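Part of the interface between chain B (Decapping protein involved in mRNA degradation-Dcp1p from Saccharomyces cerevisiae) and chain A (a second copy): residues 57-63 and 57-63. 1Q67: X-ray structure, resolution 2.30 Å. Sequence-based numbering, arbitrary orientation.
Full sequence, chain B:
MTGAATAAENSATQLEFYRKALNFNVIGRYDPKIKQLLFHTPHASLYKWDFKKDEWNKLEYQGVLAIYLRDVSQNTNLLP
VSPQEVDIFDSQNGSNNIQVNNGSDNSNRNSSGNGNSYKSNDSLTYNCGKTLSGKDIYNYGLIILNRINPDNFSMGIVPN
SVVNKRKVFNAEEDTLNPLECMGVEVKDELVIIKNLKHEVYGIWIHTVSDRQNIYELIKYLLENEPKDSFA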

ATOM      1  N   ASN B  57       2.629  -9.907   6.823  1.00 41.21           N
ATOM      2  CA  ASN B  57       2.216  -8.736   7.590  1.00 38.86           C
ATOM      3  C   ASN B  57       2.363  -7.523   6.689  1.00 38.87           C
ATOM      4  O   ASN B  57       3.418  -7.312   6.087  1.00 37.99           O
ATOM      5  CB  ASN B  57       3.079  -8.528   8.838  1.00 40.28           C
ATOM      6  CG  ASN B  57       2.753  -9.516   9.940  1.00 43.38           C
ATOM      7  OD1 ASN B  57       1.597  -9.905  10.120  1.00 45.03           O
ATOM      8  ND2 ASN B  57       3.766  -9.913  10.694  1.00 44.91           N
ATOM      9  N   LYS B  58       1.304  -6.729   6.585  1.00 38.47           N
ATOM     10  CA  LYS B  58       1.344  -5.530   5.759  1.00 36.84           C
ATOM     11  C   LYS B  58       2.168  -4.463   6.463  1.00 36.46           C
ATOM     12  O   LYS B  58       1.947  -4.182   7.644  1.00 36.27           O
ATOM     13  CB  LYS B  58      -0.082  -5.018   5.517  1.00 38.66           C
ATOM     14  CG  LYS B  58      -0.170  -3.645   4.865  1.00 35.76           C
ATOM     15  CD  LYS B  58       0.587  -3.579   3.543  1.00 37.27           C
ATOM     16  CE  LYS B  58       0.620  -2.140   3.034  1.00 39.68           C
ATOM     17  NZ  LYS B  58       1.737  -1.848   2.096  1.00 35.48           N
ATOM     18  N   LEU B  59       3.134  -3.884   5.759  1.00 35.12           N
ATOM     19  CA  LEU B  59       3.946  -2.825   6.347  1.00 36.32           C
ATOM     20  C   LEU B  59       3.437  -1.482   5.827  1.00 37.10           C
ATOM     21  O   LEU B  59       2.781  -1.425   4.785  1.00 36.44           O
ATOM     22  CB  LEU B  59       5.425  -2.994   5.983  1.00 37.18           C
ATOM     23  CG  LEU B  59       6.121  -4.274   6.454  1.00 36.57           C
ATOM     24  CD1 LEU B  59       7.611  -4.161   6.163  1.00 34.96           C
ATOM     25  CD2 LEU B  59       5.882  -4.482   7.952  1.00 34.89           C
ATOM     26  N   GLU B  60       3.759  -0.406   6.537  1.00 37.15           N
ATOM     27  CA  GLU B  60       3.296   0.928   6.159  1.00 40.70           C
ATOM     28  C   GLU B  60       4.013   1.584   4.982  1.00 38.78           C
ATOM     29  O   GLU B  60       4.353   2.761   5.045  1.00 40.44           O
ATOM     30  CB  GLU B  60       3.367   1.870   7.371  1.00 43.44           C
ATOM     31  CG  GLU B  60       2.543   1.414   8.567  1.00 50.44           C
ATOM     32  CD  GLU B  60       2.263   2.539   9.563  1.00 54.84           C
ATOM     33  OE1 GLU B  60       3.223   3.237   9.979  1.00 54.62           O
ATOM     34  OE2 GLU B  60       1.076   2.720   9.930  1.00 55.86           O
ATOM     35  N   TYR B  61       4.254   0.839   3.913  1.00 37.51           N
ATOM     36  CA  TYR B  61       4.923   1.424   2.759  1.00 34.60           C
ATOM     37  C   TYR B  61       4.276   0.991   1.459  1.00 34.32           C
ATOM     38  O   TYR B  61       4.084  -0.206   1.220  1.00 35.28           O
ATOM     39  CB  TYR B  61       6.407   1.045   2.733  1.00 34.95           C
ATOM     40  CG  TYR B  61       7.170   1.464   3.968  1.00 33.49           C
ATOM     41  CD1 TYR B  61       7.375   0.566   5.012  1.00 35.11           C
ATOM     42  CD2 TYR B  61       7.666   2.763   4.103  1.00 31.91           C
ATOM     43  CE1 TYR B  61       8.054   0.942   6.166  1.00 35.37           C
ATOM     44  CE2 TYR B  61       8.350   3.159   5.256  1.00 33.45           C
ATOM     45  CZ  TYR B  61       8.537   2.237   6.284  1.00 35.77           C
ATOM     46  OH  TYR B  61       9.198   2.592   7.432  1.00 37.98           O
ATOM     47  N   GLN B  62       3.926   1.980   0.640  1.00 32.92           N
ATOM     48  CA  GLN B  62       3.303   1.768  -0.674  1.00 33.95           C
ATOM     49  C   GLN B  62       3.590   3.034  -1.462  1.00 32.96           C
ATOM     50  O   GLN B  62       3.501   4.135  -0.921  1.00 32.70           O
ATOM     51  CB  GLN B  62       1.776   1.653  -0.598  1.00 35.78           C
ATOM     52  CG  GLN B  62       1.211   0.928   0.589  1.00 41.57           C
ATOM     53  CD  GLN B  62       1.506   1.626   1.891  1.00 36.91           C
ATOM     54  OE1 GLN B  62       1.550   2.856   1.962  1.00 41.92           O
ATOM     55  NE2 GLN B  62       1.702   0.846   2.934  1.00 39.36           N
ATOM     56  N   GLY B  63       3.896   2.884  -2.741  1.00 31.53           N
ATOM     57  CA  GLY B  63       4.188   4.044  -3.557  1.00 31.60           C
ATOM     58  C   GLY B  63       5.135   3.708  -4.686  1.00 31.89           C
ATOM     59  O   GLY B  63       5.124   2.592  -5.200  1.00 32.77           O
TER
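Chain A, residues 57-63: NKLEYQG

Chain A lies alongside chain B through the same short segment in each copy. Over residues 57-60 the two CA traces run in opposite directions, and the register is reciprocal: the CA of Lys B58 is 5.9 Å from the CA of Glu A60, and the CA of Glu B60 is 5.8 Å from the CA of Lys A58. The pairing therefore follows an approximate twofold relation. It is not a shared sheet, because no hydrogen bond, backbone or side-chain, joins the two stretches directly. Each chain is extended before the corner at residue 60, where phi/psi is -76/44 in chain B and -69/17 in chain A, and extended again after it, through Tyr B61 and Gln B62 in one copy and Tyr A61 and Gln A62 in the other.

The largest covered areas belong to Lys A58 (83 Å²) and Lys B58 (78 Å²), out of 293 Å² for both sides summed. Both CA-to-CB bonds point toward the partner, and both side chains adopt the rotamer t, p, t, t, with chi1 of 168° and 170°. Their aliphatic parts meet at the centre, where CE of Lys B58 is 3.8 Å from CE of Lys A58. The charged ends do not meet: NZ of Lys B58 and NZ of Lys A58 are 5.7 Å apart, and each bends back to its own chain. NZ of Lys B58 gives a weak hydrogen bond to O of Tyr B61 at 3.0 Å, and NZ of Lys A58 gives the same weak bond to O of Tyr A61, also at 3.0 Å. Carbon thus faces carbon while the amino groups are held within their own corners.

The glutamines back this arrangement. CG of Lys B58 lies 3.1 Å from NE2 of Gln A62, and NE2 of Gln B62 lies 3.3 Å from CG of Lys A58, so each lysine packs against the far chain's amide. Leu B59 and Tyr B61, like Leu A59 and Tyr A61, direct CB away from the partner, leaving their side chains out of this contact.

Glu B60 has the next largest covered area, 43 Å², against 25 Å² for Glu A60, and here the symmetry fails. CB of Glu B60 is 4.5 Å from CB of Lys A58, and OE2 of Glu B60 comes to 3.2 Å from O of Lys A58; two acceptors at that distance make a close approach without a hydrogen bond. On the other side, OE2 of Glu A60 stays 4.8 Å from O of Lys B58, and a water bridges the gap, donating to OE2 of Glu A60 at 2.5 Å and to O of Lys B58 at 2.6 Å.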

ATOM      1  N   ASN A  57      -2.555   8.263   7.981  1.00 47.22           N
ATOM      2  CA  ASN A  57      -1.918   7.057   8.505  1.00 45.29           C
ATOM      3  C   ASN A  57      -2.345   5.883   7.623  1.00 44.31           C
ATOM      4  O   ASN A  57      -3.535   5.700   7.360  1.00 42.52           O
ATOM      5  CB  ASN A  57      -2.354   6.756   9.946  1.00 46.82           C
ATOM      6  CG  ASN A  57      -1.861   7.792  10.948  1.00 50.23           C
ATOM      7  OD1 ASN A  57      -0.689   8.178  10.947  1.00 49.45           O
ATOM      8  ND2 ASN A  57      -2.758   8.232  11.823  1.00 52.62           N
ATOM      9  N   LYS A  58      -1.381   5.092   7.163  1.00 41.81           N
ATOM     10  CA  LYS A  58      -1.713   3.934   6.345  1.00 40.28           C
ATOM     11  C   LYS A  58      -2.275   2.838   7.246  1.00 38.80           C
ATOM     12  O   LYS A  58      -1.673   2.499   8.256  1.00 40.06           O
ATOM     13  CB  LYS A  58      -0.461   3.422   5.617  1.00 38.82           C
ATOM     14  CG  LYS A  58      -0.618   2.051   4.964  1.00 34.70           C
ATOM     15  CD  LYS A  58      -1.808   2.005   4.007  1.00 36.89           C
ATOM     16  CE  LYS A  58      -2.037   0.586   3.484  1.00 37.97           C
ATOM     17  NZ  LYS A  58      -3.431   0.350   3.010  1.00 32.59           N
ATOM     18  N   LEU A  59      -3.436   2.295   6.900  1.00 38.86           N
ATOM     19  CA  LEU A  59      -4.014   1.217   7.703  1.00 38.92           C
ATOM     20  C   LEU A  59      -3.697  -0.130   7.045  1.00 39.07           C
ATOM     21  O   LEU A  59      -3.362  -0.187   5.861  1.00 37.51           O
ATOM     22  CB  LEU A  59      -5.532   1.389   7.861  1.00 39.58           C
ATOM     23  CG  LEU A  59      -6.051   2.620   8.628  1.00 40.31           C
ATOM     24  CD1 LEU A  59      -7.560   2.477   8.831  1.00 40.87           C
ATOM     25  CD2 LEU A  59      -5.366   2.739   9.991  1.00 38.35           C
ATOM     26  N   GLU A  60      -3.805  -1.206   7.819  1.00 41.13           N
ATOM     27  CA  GLU A  60      -3.494  -2.552   7.334  1.00 42.58           C
ATOM     28  C   GLU A  60      -4.447  -3.139   6.294  1.00 41.15           C
ATOM     29  O   GLU A  60      -4.438  -4.348   6.077  1.00 40.62           O
ATOM     30  CB  GLU A  60      -3.437  -3.535   8.510  1.00 47.76           C
ATOM     31  CG  GLU A  60      -2.399  -3.238   9.581  1.00 55.04           C
ATOM     32  CD  GLU A  60      -2.398  -4.296  10.690  1.00 58.07           C
ATOM     33  OE1 GLU A  60      -3.493  -4.780  11.058  1.00 60.49           O
ATOM     34  OE2 GLU A  60      -1.309  -4.636  11.202  1.00 58.99           O
ATOM     35  N   TYR A  61      -5.268  -2.321   5.646  1.00 38.76           N
ATOM     36  CA  TYR A  61      -6.191  -2.891   4.673  1.00 35.85           C
ATOM     37  C   TYR A  61      -5.972  -2.450   3.243  1.00 35.50           C
ATOM     38  O   TYR A  61      -5.921  -1.253   2.950  1.00 35.07           O
ATOM     39  CB  TYR A  61      -7.631  -2.591   5.077  1.00 37.54           C
ATOM     40  CG  TYR A  61      -7.962  -2.996   6.491  1.00 37.08           C
ATOM     41  CD1 TYR A  61      -7.835  -2.090   7.537  1.00 37.12           C
ATOM     42  CD2 TYR A  61      -8.385  -4.292   6.785  1.00 36.68           C
ATOM     43  CE1 TYR A  61      -8.123  -2.459   8.842  1.00 39.18           C
ATOM     44  CE2 TYR A  61      -8.673  -4.674   8.086  1.00 38.88           C
ATOM     45  CZ  TYR A  61      -8.542  -3.750   9.110  1.00 38.87           C
ATOM     46  OH  TYR A  61      -8.838  -4.113  10.402  1.00 42.72           O
ATOM     47  N   GLN A  62      -5.839  -3.433   2.360  1.00 33.98           N
ATOM     48  CA  GLN A  62      -5.637  -3.213   0.927  1.00 35.88           C
ATOM     49  C   GLN A  62      -6.162  -4.460   0.229  1.00 35.55           C
ATOM     50  O   GLN A  62      -5.889  -5.577   0.667  1.00 35.53           O
ATOM     51  CB  GLN A  62      -4.158  -3.096   0.553  1.00 36.98           C
ATOM     52  CG  GLN A  62      -3.262  -2.412   1.548  1.00 39.88           C
ATOM     53  CD  GLN A  62      -3.123  -3.184   2.830  1.00 36.63           C
ATOM     54  OE1 GLN A  62      -3.253  -4.410   2.860  1.00 39.58           O
ATOM     55  NE2 GLN A  62      -2.842  -2.471   3.904  1.00 40.19           N
ATOM     56  N   GLY A  63      -6.883  -4.274  -0.866  1.00 33.37           N
ATOM     57  CA  GLY A  63      -7.411  -5.414  -1.580  1.00 34.86           C
ATOM     58  C   GLY A  63      -8.676  -5.081  -2.334  1.00 35.05           C
ATOM     59  O   GLY A  63      -8.829  -3.975  -2.855  1.00 34.93           O
TER
HETATM   60  O   HOH W   1       0.402  -5.170   9.524  1.00 60.46           O